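Local coordinates for protein multicopper oxidase (Metagenomes, PDB 2ZWN) that probably oxidises phenolic and related substrates at a mononuclear copper and passes the electrons to a trinuclear copper cluster that reduces dioxygen to water, as laccases do, at residues T100-C105 with R192-G197; A202-G207 with A226-V231; H206-L211 with V239-D244; F249-H254 with T271-D276. All coordinates share one frame; numbering follows the deposited sequence.

Interaction 1. Residues T100-C105 with R192-G197. With CU (copper (II) ion), chain D; C2O (Cu-O-Cu linkage), chain E.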
loop_
_atom_site.group_PDB
_atom_site.type_symbol
_atom_site.label_atom_id
_atom_site.label_comp_id
_atom_site.label_asym_id
_atom_site.label_seq_id
_atom_site.Cartn_x
_atom_site.Cartn_y
_atom_site.Cartn_z
ATOM N N THR A 100 -20.174 -3.061 3.852
ATOM C CA THR A 100 -19.840 -2.129 2.790
ATOM C C THR A 100 -19.356 -2.868 1.553
ATOM O O THR A 100 -18.211 -3.317 1.502
ATOM C CB THR A 100 -18.737 -1.157 3.241
ATOM O OG1 THR A 100 -19.100 -0.588 4.501
ATOM C CG2 THR A 100 -18.529 -0.037 2.204
ATOM N N LEU A 101 -20.249 -3.007 0.577
ATOM C CA LEU A 101 -19.914 -3.585 -0.718
ATOM C C LEU A 101 -19.964 -2.504 -1.781
ATOM O O LEU A 101 -20.272 -1.343 -1.498
ATOM C CB LEU A 101 -20.897 -4.704 -1.077
ATOM C CG LEU A 101 -21.249 -5.679 0.053
ATOM C CD1 LEU A 101 -22.136 -6.817 -0.463
ATOM C CD2 LEU A 101 -19.994 -6.244 0.710
ATOM N N TRP A 102 -19.660 -2.881 -3.016
ATOM C CA TRP A 102 -19.819 -1.940 -4.114
ATOM C C TRP A 102 -20.065 -2.665 -5.422
ATOM O O TRP A 102 -20.036 -3.894 -5.479
ATOM C CB TRP A 102 -18.632 -0.968 -4.184
ATOM C CG TRP A 102 -17.283 -1.542 -4.513
ATOM C CD1 TRP A 102 -16.630 -2.554 -3.873
ATOM C CD2 TRP A 102 -16.397 -1.075 -5.534
ATOM N NE1 TRP A 102 -15.399 -2.764 -4.457
ATOM C CE2 TRP A 102 -15.233 -1.868 -5.477
ATOM C CE3 TRP A 102 -16.484 -0.072 -6.508
ATOM C CZ2 TRP A 102 -14.165 -1.690 -6.358
ATOM C CZ3 TRP A 102 -15.429 0.104 -7.377
ATOM C CH2 TRP A 102 -14.277 -0.698 -7.292
ATOM N N TYR A 103 -20.350 -1.905 -6.463
ATOM C CA TYR A 103 -20.619 -2.503 -7.760
ATOM C C TYR A 103 -19.891 -1.704 -8.814
ATOM O O TYR A 103 -19.683 -0.497 -8.664
ATOM C CB TYR A 103 -22.131 -2.591 -8.033
ATOM C CG TYR A 103 -22.836 -1.253 -8.107
ATOM C CD1 TYR A 103 -22.934 -0.572 -9.309
ATOM C CD2 TYR A 103 -23.398 -0.667 -6.977
ATOM C CE1 TYR A 103 -23.562 0.654 -9.390
ATOM C CE2 TYR A 103 -24.033 0.572 -7.050
ATOM C CZ TYR A 103 -24.106 1.225 -8.263
ATOM O OH TYR A 103 -24.726 2.451 -8.369
ATOM N N HIS A 104 -19.444 -2.384 -9.860
ATOM C CA HIS A 104 -18.748 -1.715 -10.938
ATOM C C HIS A 104 -18.775 -2.535 -12.205
ATOM O O HIS A 104 -18.996 -3.750 -12.169
ATOM C CB HIS A 104 -17.294 -1.406 -10.559
ATOM C CG HIS A 104 -16.484 -2.605 -10.170
ATOM N ND1 HIS A 104 -15.873 -3.428 -11.092
ATOM C CD2 HIS A 104 -16.140 -3.086 -8.951
ATOM C CE1 HIS A 104 -15.207 -4.377 -10.458
ATOM N NE2 HIS A 104 -15.352 -4.193 -9.158
ATOM N N CYS A 105 -18.522 -1.867 -13.323
ATOM C CA CYS A 105 -18.422 -2.565 -14.597
ATOM C C CYS A 105 -17.221 -3.494 -14.554
ATOM O O CYS A 105 -16.238 -3.226 -13.851
ATOM C CB CYS A 105 -18.288 -1.590 -15.766
ATOM S SG CYS A 105 -18.299 -2.436 -17.375
ATOM N N ARG A 192 -17.105 5.185 5.497
ATOM C CA ARG A 192 -16.835 4.015 4.680
ATOM C C ARG A 192 -15.971 4.477 3.503
ATOM O O ARG A 192 -16.436 5.235 2.650
ATOM C CB ARG A 192 -18.143 3.413 4.160
ATOM C CG ARG A 192 -19.140 3.006 5.246
ATOM C CD ARG A 192 -20.461 2.581 4.606
ATOM N NE ARG A 192 -21.592 2.500 5.531
ATOM C CZ ARG A 192 -22.150 1.373 5.975
ATOM N NH1 ARG A 192 -21.681 0.179 5.631
ATOM N NH2 ARG A 192 -23.195 1.441 6.788
ATOM N N PHE A 193 -14.715 4.035 3.497
ATOM C CA PHE A 193 -13.755 4.361 2.441
ATOM C C PHE A 193 -13.764 3.270 1.378
ATOM O O PHE A 193 -13.741 2.083 1.713
ATOM C CB PHE A 193 -12.334 4.403 2.999
ATOM C CG PHE A 193 -12.091 5.451 4.051
ATOM C CD1 PHE A 193 -12.219 6.810 3.760
ATOM C CD2 PHE A 193 -11.636 5.082 5.309
ATOM C CE1 PHE A 193 -11.951 7.773 4.735
ATOM C CE2 PHE A 193 -11.369 6.037 6.286
ATOM C CZ PHE A 193 -11.522 7.380 5.996
ATOM N N PHE A 194 -13.748 3.669 0.106
ATOM C CA PHE A 194 -13.691 2.728 -1.019
ATOM C C PHE A 194 -12.514 3.072 -1.930
ATOM O O PHE A 194 -12.358 4.225 -2.333
ATOM C CB PHE A 194 -14.936 2.820 -1.905
ATOM C CG PHE A 194 -16.252 2.585 -1.200
ATOM C CD1 PHE A 194 -17.057 1.516 -1.569
ATOM C CD2 PHE A 194 -16.729 3.481 -0.248
ATOM C CE1 PHE A 194 -18.290 1.306 -0.957
ATOM C CE2 PHE A 194 -17.962 3.278 0.368
ATOM C CZ PHE A 194 -18.747 2.196 0.001
ATOM N N GLY A 195 -11.716 2.067 -2.284
ATOM C CA GLY A 195 -10.729 2.204 -3.356
ATOM C C GLY A 195 -11.402 1.932 -4.695
ATOM O O GLY A 195 -11.271 0.847 -5.262
ATOM N N ALA A 196 -12.124 2.927 -5.198
ATOM C CA ALA A 196 -12.955 2.739 -6.390
ATOM C C ALA A 196 -12.130 2.714 -7.676
ATOM O O ALA A 196 -12.377 1.876 -8.549
ATOM C CB ALA A 196 -14.042 3.809 -6.454
ATOM N N GLY A 197 -11.160 3.625 -7.794
ATOM C CA GLY A 197 -10.269 3.684 -8.953
ATOM C C GLY A 197 -8.977 2.891 -8.800
ATOM O O GLY A 197 -8.879 1.972 -7.980
HETATM CU CU CU D . -18.172 -0.728 -18.820
HETATM CU CU2 C2O E . -13.040 -8.780 -10.587
HETATM CU CU3 C2O E . -14.249 -4.944 -7.628
HETATM O O1 C2O E . -13.690 -6.975 -9.225
#
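Thr100 turns OG1 anti to its carbonyl carbon (chi1 -50°), and Arg192, its chain extended from CG to NE, brings NH1 up to donate to Thr100 OG1 at 2.9 Å, with the hydroxyl close to the guanidinium plane. Two carboxylates hold this corner, Asp238 on the Thr100 hydroxyl and Asp139 in a salt bridge with NH2 of Arg192. Replacing Arg192 by alanine is likely to leave Asp139 without its counter-charge and the threonine hydroxyl with one partner fewer. The Phe194 ring turns its edge to the other strand, CE1 lying 3.4 Å from Leu101 O and CD1 3.9 Å from Trp102 CB. The strands, their axes 9.1 Å apart at closest and 33° from parallel, belong to different sheets of the two cupredoxin-like domains, so side chains bridge the gap. Trp102 reaches Ala196 O with CH2 (3.4 Å), while CD2 of His104 lies over one face of the Trp102 indole, toward the rim. His104 NE2 binds a trinuclear-site copper, and Cys105 SG binds the mononuclear one at 2.2 Å.

Interaction 2. Residues A202-G207 with A226-V231. With CU (copper (II) ion), chain G; C2O (Cu-O-Cu linkage), chain F.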
loop_
_atom_site.group_PDB
_atom_site.type_symbol
_atom_site.label_atom_id
_atom_site.label_comp_id
_atom_site.label_asym_id
_atom_site.label_seq_id
_atom_site.Cartn_x
_atom_site.Cartn_y
_atom_site.Cartn_z
ATOM N N ALA A 202 -4.086 7.586 1.096
ATOM C CA ALA A 202 -3.772 7.524 2.522
ATOM C C ALA A 202 -4.628 8.560 3.244
ATOM O O ALA A 202 -4.273 9.732 3.326
ATOM C CB ALA A 202 -2.280 7.780 2.750
ATOM N N MET A 203 -5.780 8.123 3.738
ATOM C CA MET A 203 -6.802 9.052 4.221
ATOM C C MET A 203 -6.529 9.453 5.670
ATOM O O MET A 203 -6.545 8.611 6.570
ATOM C CB MET A 203 -8.185 8.424 4.083
ATOM C CG MET A 203 -8.549 8.030 2.660
ATOM S SD MET A 203 -8.345 9.319 1.423
ATOM C CE MET A 203 -9.583 10.507 1.953
ATOM N N HIS A 204 -6.281 10.744 5.871
ATOM C CA HIS A 204 -5.860 11.276 7.161
ATOM C C HIS A 204 -6.876 12.270 7.695
ATOM O O HIS A 204 -7.197 13.251 7.025
ATOM C CB HIS A 204 -4.511 11.977 7.027
ATOM C CG HIS A 204 -4.089 12.706 8.261
ATOM N ND1 HIS A 204 -4.175 12.149 9.519
ATOM C CD2 HIS A 204 -3.587 13.952 8.434
ATOM C CE1 HIS A 204 -3.740 13.020 10.414
ATOM N NE2 HIS A 204 -3.376 14.119 9.780
ATOM N N SER A 205 -7.351 12.020 8.910
ATOM C CA SER A 205 -8.280 12.924 9.585
ATOM C C SER A 205 -7.578 13.788 10.624
ATOM O O SER A 205 -7.071 13.276 11.624
ATOM C CB SER A 205 -9.387 12.126 10.262
ATOM O OG SER A 205 -8.856 11.168 11.163
ATOM N N HIS A 206 -7.568 15.103 10.413
ATOM C CA HIS A 206 -7.041 16.009 11.431
ATOM C C HIS A 206 -7.986 16.027 12.629
ATOM O O HIS A 206 -9.188 15.781 12.491
ATOM C CB HIS A 206 -6.902 17.443 10.916
ATOM C CG HIS A 206 -5.798 17.642 9.929
ATOM N ND1 HIS A 206 -5.020 18.779 9.910
ATOM C CD2 HIS A 206 -5.336 16.854 8.929
ATOM C CE1 HIS A 206 -4.132 18.686 8.937
ATOM N NE2 HIS A 206 -4.296 17.523 8.332
ATOM N N GLY A 207 -7.425 16.316 13.798
ATOM C CA GLY A 207 -8.201 16.529 15.015
ATOM C C GLY A 207 -8.843 15.313 15.661
ATOM O O GLY A 207 -9.458 15.436 16.724
ATOM N N ALA A 226 -6.349 4.512 14.061
ATOM C CA ALA A 226 -5.431 5.063 13.072
ATOM C C ALA A 226 -5.778 6.523 12.874
ATOM O O ALA A 226 -6.945 6.906 13.026
ATOM C CB ALA A 226 -5.569 4.328 11.768
ATOM N N ASP A 227 -4.777 7.336 12.554
ATOM C CA ASP A 227 -5.044 8.676 12.032
ATOM C C ASP A 227 -4.859 8.745 10.513
ATOM O O ASP A 227 -5.257 9.721 9.900
ATOM C CB ASP A 227 -4.253 9.773 12.772
ATOM C CG ASP A 227 -2.750 9.664 12.600
ATOM O OD1 ASP A 227 -2.272 9.464 11.464
ATOM O OD2 ASP A 227 -2.042 9.840 13.617
ATOM N N THR A 228 -4.283 7.694 9.924
ATOM C CA THR A 228 -4.104 7.594 8.475
ATOM C C THR A 228 -4.430 6.162 8.036
ATOM O O THR A 228 -3.788 5.220 8.492
ATOM C CB THR A 228 -2.660 7.958 8.071
ATOM O OG1 THR A 228 -2.344 9.277 8.543
ATOM C CG2 THR A 228 -2.488 7.911 6.553
ATOM N N VAL A 229 -5.419 6.008 7.153
ATOM C CA VAL A 229 -5.848 4.695 6.673
ATOM C C VAL A 229 -5.547 4.570 5.185
ATOM O O VAL A 229 -6.055 5.349 4.380
ATOM C CB VAL A 229 -7.354 4.477 6.913
ATOM C CG1 VAL A 229 -7.812 3.150 6.306
ATOM C CG2 VAL A 229 -7.657 4.531 8.413
ATOM N N LEU A 230 -4.697 3.604 4.842
ATOM C CA LEU A 230 -4.321 3.347 3.455
ATOM C C LEU A 230 -5.405 2.530 2.766
ATOM O O LEU A 230 -5.718 1.414 3.198
ATOM C CB LEU A 230 -2.998 2.593 3.392
ATOM C CG LEU A 230 -2.392 2.408 2.003
ATOM C CD1 LEU A 230 -1.959 3.767 1.451
ATOM C CD2 LEU A 230 -1.222 1.421 2.046
ATOM N N VAL A 231 -5.952 3.087 1.688
ATOM C CA VAL A 231 -7.036 2.458 0.936
ATOM C C VAL A 231 -6.541 2.200 -0.484
ATOM O O VAL A 231 -6.149 3.141 -1.178
ATOM C CB VAL A 231 -8.285 3.355 0.912
ATOM C CG1 VAL A 231 -9.457 2.628 0.266
ATOM C CG2 VAL A 231 -8.667 3.794 2.338
HETATM CU CU CU G . -2.530 15.707 10.204
HETATM CU CU2 C2O F . 0.591 14.780 8.068
HETATM CU CU3 C2O F . -3.312 17.408 6.547
HETATM O O1 C2O F . -1.418 16.200 7.281
#
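Met203 and Val229 form the hydrogen-bonded pair between two antiparallel strands, 201-205 and 228-231, at the edge of a cupredoxin-like sheet, each N donating to the other's O at 2.9 Å. Ala202-Leu230 and His204-Thr228 flank it as non-hydrogen-bonded pairs. Asp227 O takes two donors: Ser205 N at 3.3 Å and the imidazole N-H of His204, whose ND1 lies 2.7 Å away in a nearly straight bond (172°). The oxygen lies in the ring plane, but the donor stands above the carbonyl plane. Apolar contacts are lighter: Ala202 CB touches Thr228 CG2 at 3.8 Å, and Met203 CG meets Val231 CG2. Asp227 turns its charge to the neighbouring subunit, OD2 in a salt bridge with Arg236 of the third subunit, while OD1 accepts from Thr228 OG1 at 2.9 Å. His206 NE2 binds one copper of the bridged pair together with His252 and with His106 of the third subunit. With ND1 so held, His204 NE2 binds the separate single copper ion at 1.9 Å, beside His60 of that subunit.

Interaction 3. Residues H206-L211 with V239-D244. With C2O (Cu-O-Cu linkage), chain F.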
loop_
_atom_site.group_PDB
_atom_site.type_symbol
_atom_site.label_atom_id
_atom_site.label_comp_id
_atom_site.label_asym_id
_atom_site.label_seq_id
_atom_site.Cartn_x
_atom_site.Cartn_y
_atom_site.Cartn_z
ATOM N N HIS A 206 -7.568 15.103 10.413
ATOM C CA HIS A 206 -7.041 16.009 11.431
ATOM C C HIS A 206 -7.986 16.027 12.629
ATOM O O HIS A 206 -9.188 15.781 12.491
ATOM C CB HIS A 206 -6.902 17.443 10.916
ATOM C CG HIS A 206 -5.798 17.642 9.929
ATOM N ND1 HIS A 206 -5.020 18.779 9.910
ATOM C CD2 HIS A 206 -5.336 16.854 8.929
ATOM C CE1 HIS A 206 -4.132 18.686 8.937
ATOM N NE2 HIS A 206 -4.296 17.523 8.332
ATOM N N GLY A 207 -7.425 16.316 13.798
ATOM C CA GLY A 207 -8.201 16.529 15.015
ATOM C C GLY A 207 -8.843 15.313 15.661
ATOM O O GLY A 207 -9.458 15.436 16.724
ATOM N N HIS A 208 -8.715 14.149 15.025
ATOM C CA HIS A 208 -9.414 12.941 15.455
ATOM C C HIS A 208 -8.625 11.704 15.071
ATOM O O HIS A 208 -7.938 11.684 14.049
ATOM C CB HIS A 208 -10.780 12.825 14.770
ATOM C CG HIS A 208 -11.626 14.057 14.861
ATOM N ND1 HIS A 208 -11.387 15.183 14.102
ATOM C CD2 HIS A 208 -12.728 14.328 15.599
ATOM C CE1 HIS A 208 -12.296 16.101 14.385
ATOM N NE2 HIS A 208 -13.124 15.604 15.286
ATOM N N ASP A 209 -8.749 10.668 15.888
ATOM C CA ASP A 209 -8.373 9.323 15.479
ATOM C C ASP A 209 -9.598 8.602 14.931
ATOM O O ASP A 209 -10.738 8.914 15.281
ATOM C CB ASP A 209 -7.780 8.548 16.654
ATOM C CG ASP A 209 -6.449 9.105 17.087
ATOM O OD1 ASP A 209 -5.619 9.389 16.200
ATOM O OD2 ASP A 209 -6.242 9.273 18.300
ATOM N N MET A 210 -9.337 7.644 14.052
ATOM C CA MET A 210 -10.361 6.796 13.477
ATOM C C MET A 210 -10.251 5.422 14.112
ATOM O O MET A 210 -9.159 4.870 14.210
ATOM C CB MET A 210 -10.154 6.684 11.968
ATOM C CG MET A 210 -10.515 7.961 11.227
ATOM S SD MET A 210 -10.000 7.940 9.501
ATOM C CE MET A 210 -8.234 8.180 9.693
ATOM N N LEU A 211 -11.373 4.868 14.551
ATOM C CA LEU A 211 -11.388 3.478 14.989
ATOM C C LEU A 211 -11.742 2.632 13.771
ATOM O O LEU A 211 -12.860 2.706 13.270
ATOM C CB LEU A 211 -12.400 3.257 16.112
ATOM C CG LEU A 211 -12.445 1.815 16.622
ATOM C CD1 LEU A 211 -11.103 1.414 17.227
ATOM C CD2 LEU A 211 -13.573 1.624 17.627
ATOM N N VAL A 239 -14.700 3.030 9.402
ATOM C CA VAL A 239 -14.157 3.576 10.628
ATOM C C VAL A 239 -15.237 4.333 11.396
ATOM O O VAL A 239 -16.316 4.624 10.857
ATOM C CB VAL A 239 -12.949 4.506 10.355
ATOM C CG1 VAL A 239 -11.887 3.784 9.509
ATOM C CG2 VAL A 239 -13.398 5.809 9.695
ATOM N N ILE A 240 -14.944 4.604 12.663
ATOM C CA ILE A 240 -15.775 5.448 13.517
ATOM C C ILE A 240 -14.939 6.623 14.003
ATOM O O ILE A 240 -13.832 6.435 14.517
ATOM C CB ILE A 240 -16.278 4.689 14.752
ATOM C CG1 ILE A 240 -17.169 3.521 14.326
ATOM C CG2 ILE A 240 -17.040 5.630 15.702
ATOM C CD1 ILE A 240 -18.508 3.947 13.757
ATOM N N ILE A 241 -15.471 7.829 13.827
ATOM C CA ILE A 241 -14.936 9.016 14.483
ATOM C C ILE A 241 -15.938 9.548 15.498
ATOM O O ILE A 241 -17.105 9.768 15.173
ATOM C CB ILE A 241 -14.612 10.129 13.489
ATOM C CG1 ILE A 241 -13.434 9.708 12.604
ATOM C CG2 ILE A 241 -14.294 11.424 14.237
ATOM C CD1 ILE A 241 -13.084 10.709 11.512
ATOM N N GLU A 242 -15.467 9.746 16.725
ATOM C CA GLU A 242 -16.245 10.415 17.763
ATOM C C GLU A 242 -16.046 11.911 17.555
ATOM O O GLU A 242 -14.925 12.410 17.684
ATOM C CB GLU A 242 -15.747 10.014 19.160
ATOM C CG GLU A 242 -15.733 8.513 19.432
ATOM C CD GLU A 242 -17.086 7.948 19.796
ATOM O OE1 GLU A 242 -18.030 8.725 20.064
ATOM O OE2 GLU A 242 -17.199 6.705 19.841
ATOM N N ALA A 243 -17.111 12.627 17.205
ATOM C CA ALA A 243 -16.998 14.066 16.964
ATOM C C ALA A 243 -17.102 14.830 18.281
ATOM O O ALA A 243 -18.141 15.431 18.602
ATOM C CB ALA A 243 -18.049 14.539 15.958
ATOM N N ASP A 244 -16.014 14.802 19.044
ATOM C CA ASP A 244 -15.989 15.380 20.387
ATOM C C ASP A 244 -14.945 16.485 20.509
ATOM O O ASP A 244 -14.531 16.831 21.607
ATOM C CB ASP A 244 -15.742 14.285 21.431
ATOM C CG ASP A 244 -14.426 13.540 21.225
ATOM O OD1 ASP A 244 -13.588 13.940 20.376
ATOM O OD2 ASP A 244 -14.237 12.519 21.925
HETATM CU CU2 C2O F . 0.591 14.780 8.068
HETATM CU CU3 C2O F . -3.312 17.408 6.547
HETATM O O1 C2O F . -1.418 16.200 7.281
HETATM O O HOH W 1 -12.605 9.309 17.179
#
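His208 meets Ile241 almost at a right angle. From CB, 3.8 Å from Ile241 CG2, the side chain runs through CG, which touches the same methyl, to CD2, which comes 3.6 Å from it and also has Glu242 O near the ring plane. The other ring edge is polar: ND1 donates to His206 O at 2.8 Å, in the carbonyl plane and on a lone pair, and NE2 at the tip is hydrogen-bonded to the Tyr275 hydroxyl. With both nitrogens engaged, the imidazole's rotation is fixed. A leucine in its place would probably leave the His206 carbonyl and the Tyr275 hydroxyl without these mates and free the loop behind the copper ligand His206 to shift. Met210 CG lies 3.7 Å from Ile241 CG1, the side chains side by side, and Met210 CB packs against Val239 CB at 3.9 Å. Leu211 and Ile240 then form an antiparallel hydrogen-bonded pair. Before that pairing a water bridges the two chains, donating to Asp209 O (2.7 Å) and accepting from Glu242 N (2.9 Å). Strand 236-242 lies between 188-195 and 210-215 in the sheet, with 218-226 at its edge, and Ile191 of 188-195 packs on Val239 and Ile241.

Interaction 4. Residues F249-H254 with T271-D276. With C2O (Cu-O-Cu linkage), chain F.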
loop_
_atom_site.group_PDB
_atom_site.type_symbol
_atom_site.label_atom_id
_atom_site.label_comp_id
_atom_site.label_asym_id
_atom_site.label_seq_id
_atom_site.Cartn_x
_atom_site.Cartn_y
_atom_site.Cartn_z
ATOM N N PHE A 249 -11.484 20.883 10.812
ATOM C CA PHE A 249 -10.406 19.912 10.705
ATOM C C PHE A 249 -10.367 19.270 9.329
ATOM O O PHE A 249 -11.281 18.527 8.946
ATOM C CB PHE A 249 -10.556 18.855 11.799
ATOM C CG PHE A 249 -10.139 19.345 13.163
ATOM C CD1 PHE A 249 -8.809 19.674 13.408
ATOM C CD2 PHE A 249 -11.064 19.493 14.191
ATOM C CE1 PHE A 249 -8.408 20.133 14.659
ATOM C CE2 PHE A 249 -10.669 19.949 15.441
ATOM C CZ PHE A 249 -9.337 20.266 15.675
ATOM N N ILE A 250 -9.301 19.562 8.588
ATOM C CA ILE A 250 -9.153 19.057 7.230
ATOM C C ILE A 250 -9.001 17.529 7.260
ATOM O O ILE A 250 -8.555 16.952 8.249
ATOM C CB ILE A 250 -7.986 19.780 6.492
ATOM C CG1 ILE A 250 -8.058 19.566 4.980
ATOM C CG2 ILE A 250 -6.632 19.359 7.055
ATOM C CD1 ILE A 250 -7.084 20.451 4.198
ATOM N N PHE A 251 -9.420 16.885 6.177
ATOM C CA PHE A 251 -9.557 15.432 6.122
ATOM C C PHE A 251 -9.230 15.104 4.667
ATOM O O PHE A 251 -9.975 15.483 3.777
ATOM C CB PHE A 251 -11.001 15.072 6.488
ATOM C CG PHE A 251 -11.286 13.594 6.653
ATOM C CD1 PHE A 251 -12.556 13.200 7.052
ATOM C CD2 PHE A 251 -10.332 12.607 6.433
ATOM C CE1 PHE A 251 -12.879 11.870 7.208
ATOM C CE2 PHE A 251 -10.656 11.261 6.603
ATOM C CZ PHE A 251 -11.926 10.899 6.986
ATOM N N HIS A 252 -8.103 14.441 4.422
ATOM C CA HIS A 252 -7.602 14.357 3.057
ATOM C C HIS A 252 -6.672 13.184 2.792
ATOM O O HIS A 252 -6.145 12.562 3.709
ATOM C CB HIS A 252 -6.857 15.653 2.719
ATOM C CG HIS A 252 -5.631 15.862 3.546
ATOM N ND1 HIS A 252 -4.370 15.519 3.109
ATOM C CD2 HIS A 252 -5.476 16.351 4.799
ATOM C CE1 HIS A 252 -3.489 15.794 4.056
ATOM N NE2 HIS A 252 -4.135 16.301 5.091
ATOM N N ASP A 253 -6.481 12.910 1.504
ATOM C CA ASP A 253 -5.474 11.974 1.032
ATOM C C ASP A 253 -4.105 12.584 1.319
ATOM O O ASP A 253 -3.820 13.721 0.917
ATOM C CB ASP A 253 -5.677 11.740 -0.474
ATOM C CG ASP A 253 -4.814 10.619 -1.047
ATOM O OD1 ASP A 253 -3.915 10.082 -0.354
ATOM O OD2 ASP A 253 -5.052 10.285 -2.238
ATOM N N HIS A 254 -3.263 11.827 2.014
ATOM C CA HIS A 254 -1.950 12.297 2.448
ATOM C C HIS A 254 -0.849 11.954 1.445
ATOM O O HIS A 254 0.322 12.296 1.666
ATOM C CB HIS A 254 -1.616 11.692 3.819
ATOM C CG HIS A 254 -0.695 12.531 4.657
ATOM N ND1 HIS A 254 0.605 12.812 4.290
ATOM C CD2 HIS A 254 -0.879 13.117 5.863
ATOM C CE1 HIS A 254 1.176 13.545 5.230
ATOM N NE2 HIS A 254 0.295 13.752 6.192
ATOM N N THR A 271 -11.617 17.126 2.084
ATOM C CA THR A 271 -12.799 17.717 2.703
ATOM C C THR A 271 -12.384 18.356 4.037
ATOM O O THR A 271 -11.207 18.346 4.415
ATOM C CB THR A 271 -13.938 16.678 2.909
ATOM O OG1 THR A 271 -15.106 17.323 3.441
ATOM C CG2 THR A 271 -13.517 15.560 3.858
ATOM N N VAL A 272 -13.351 18.962 4.713
ATOM C CA VAL A 272 -13.142 19.542 6.034
ATOM C C VAL A 272 -14.253 19.043 6.944
ATOM O O VAL A 272 -15.437 19.091 6.584
ATOM C CB VAL A 272 -13.159 21.093 6.002
ATOM C CG1 VAL A 272 -12.880 21.669 7.393
ATOM C CG2 VAL A 272 -12.154 21.628 4.984
ATOM N N ILE A 273 -13.865 18.526 8.104
ATOM C CA ILE A 273 -14.822 18.214 9.159
ATOM C C ILE A 273 -15.146 19.548 9.815
ATOM O O ILE A 273 -14.321 20.100 10.549
ATOM C CB ILE A 273 -14.245 17.235 10.192
ATOM C CG1 ILE A 273 -13.859 15.907 9.528
ATOM C CG2 ILE A 273 -15.246 16.999 11.318
ATOM C CD1 ILE A 273 -12.932 15.066 10.375
ATOM N N GLU A 274 -16.330 20.079 9.511
ATOM C CA GLU A 274 -16.766 21.381 10.019
ATOM C C GLU A 274 -17.748 21.173 11.156
ATOM O O GLU A 274 -18.828 20.633 10.944
ATOM C CB GLU A 274 -17.479 22.178 8.927
ATOM C CG GLU A 274 -16.630 22.593 7.732
ATOM C CD GLU A 274 -17.429 23.395 6.708
ATOM O OE1 GLU A 274 -18.671 23.459 6.826
ATOM O OE2 GLU A 274 -16.826 23.964 5.779
ATOM N N TYR A 275 -17.393 21.601 12.360
ATOM C CA TYR A 275 -18.340 21.520 13.470
ATOM C C TYR A 275 -19.271 22.727 13.434
ATOM O O TYR A 275 -18.815 23.867 13.261
ATOM C CB TYR A 275 -17.624 21.481 14.807
ATOM C CG TYR A 275 -17.029 20.144 15.195
ATOM C CD1 TYR A 275 -15.904 19.635 14.538
ATOM C CD2 TYR A 275 -17.546 19.421 16.266
ATOM C CE1 TYR A 275 -15.329 18.431 14.933
ATOM C CE2 TYR A 275 -16.980 18.225 16.662
ATOM C CZ TYR A 275 -15.878 17.734 15.994
ATOM O OH TYR A 275 -15.314 16.552 16.407
ATOM N N ASP A 276 -20.560 22.469 13.615
ATOM C CA ASP A 276 -21.598 23.507 13.551
ATOM C C ASP A 276 -21.325 24.700 14.462
ATOM O O ASP A 276 -21.624 25.838 14.100
ATOM C CB ASP A 276 -22.965 22.927 13.931
ATOM C CG ASP A 276 -23.545 22.002 12.871
ATOM O OD1 ASP A 276 -23.152 22.078 11.684
ATOM O OD2 ASP A 276 -24.432 21.199 13.230
HETATM CU CU2 C2O F . 0.591 14.780 8.068
HETATM CU CU3 C2O F . -3.312 17.408 6.547
HETATM O O1 C2O F . -1.418 16.200 7.281
#
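Strands 249-253 and 271-275 run antiparallel, their axes 4.3 Å apart at closest and 151° between directions, with Phe249-Ile273 and Phe251-Thr271 as hydrogen-bonded pairs on either side of the non-hydrogen-bonded Ile250-Val272. The bond from Ile273 N to Phe249 O is short at 2.7 Å, and Thr271 N meets Phe251 O nearly head-on to its carbonyl. Phe249, Phe251, Thr271 and Ile273 share one face. The Phe251 side chain lies alongside Thr271, pointing the same way, with Phe251 CB 3.7 Å from Thr271 CG2; CG anti to the backbone N (chi1 -173°) carries the ring on toward Ile273. Phe251 CD1 reaches Ile273 CD1 at 3.8 Å, the two side chains crossing at a slant. Thr271 OG1 is hydrogen-bonded to Gln179 O. Phe249 presents its edge loosely to Tyr275, CD2 to CE1 4.5 Å. On the other face Ile250 lays CG1 3.4 Å from Thr271 O, while its CG2 comes 3.9 Å from CU3 of the bridged copper pair. His252 NE2 binds CU3 at 2.0 Å, its ND1 donating to Asp253 O, and His254 NE2 binds the partner copper, CU2. His206 of the same chain and His106 of the third subunit complete CU3, and His62 and His104 of that subunit complete CU2. The His-X-His pattern at the end of a cupredoxin-like strand, completed by histidines across a subunit interface, is characteristic of the trinuclear site of trimeric two-domain laccases.

Overall arrangement
From the N terminus, interaction 1 comes first, and it spans the longest loop: 86 residues lie between segment 100-105 of the first domain and 192-197 of the second. Interactions 2 and 3 start from the same stretch, sharing His206 and Gly207; the shorter closure, 202-207 with 226-231, is followed by 206-211 reaching on to 239-244, so the two loops cross rather than nest. Interaction 4 opens after these have closed and joins two neighbouring strands of the sheet that also holds interaction 2. Interaction 3 lies in the other sheet, alongside strand 188-195 of interaction 1. Phe193, between the sheets, touches Val231, Met210 and Phe251, linking all four, and interactions 2 to 4 face the third subunit.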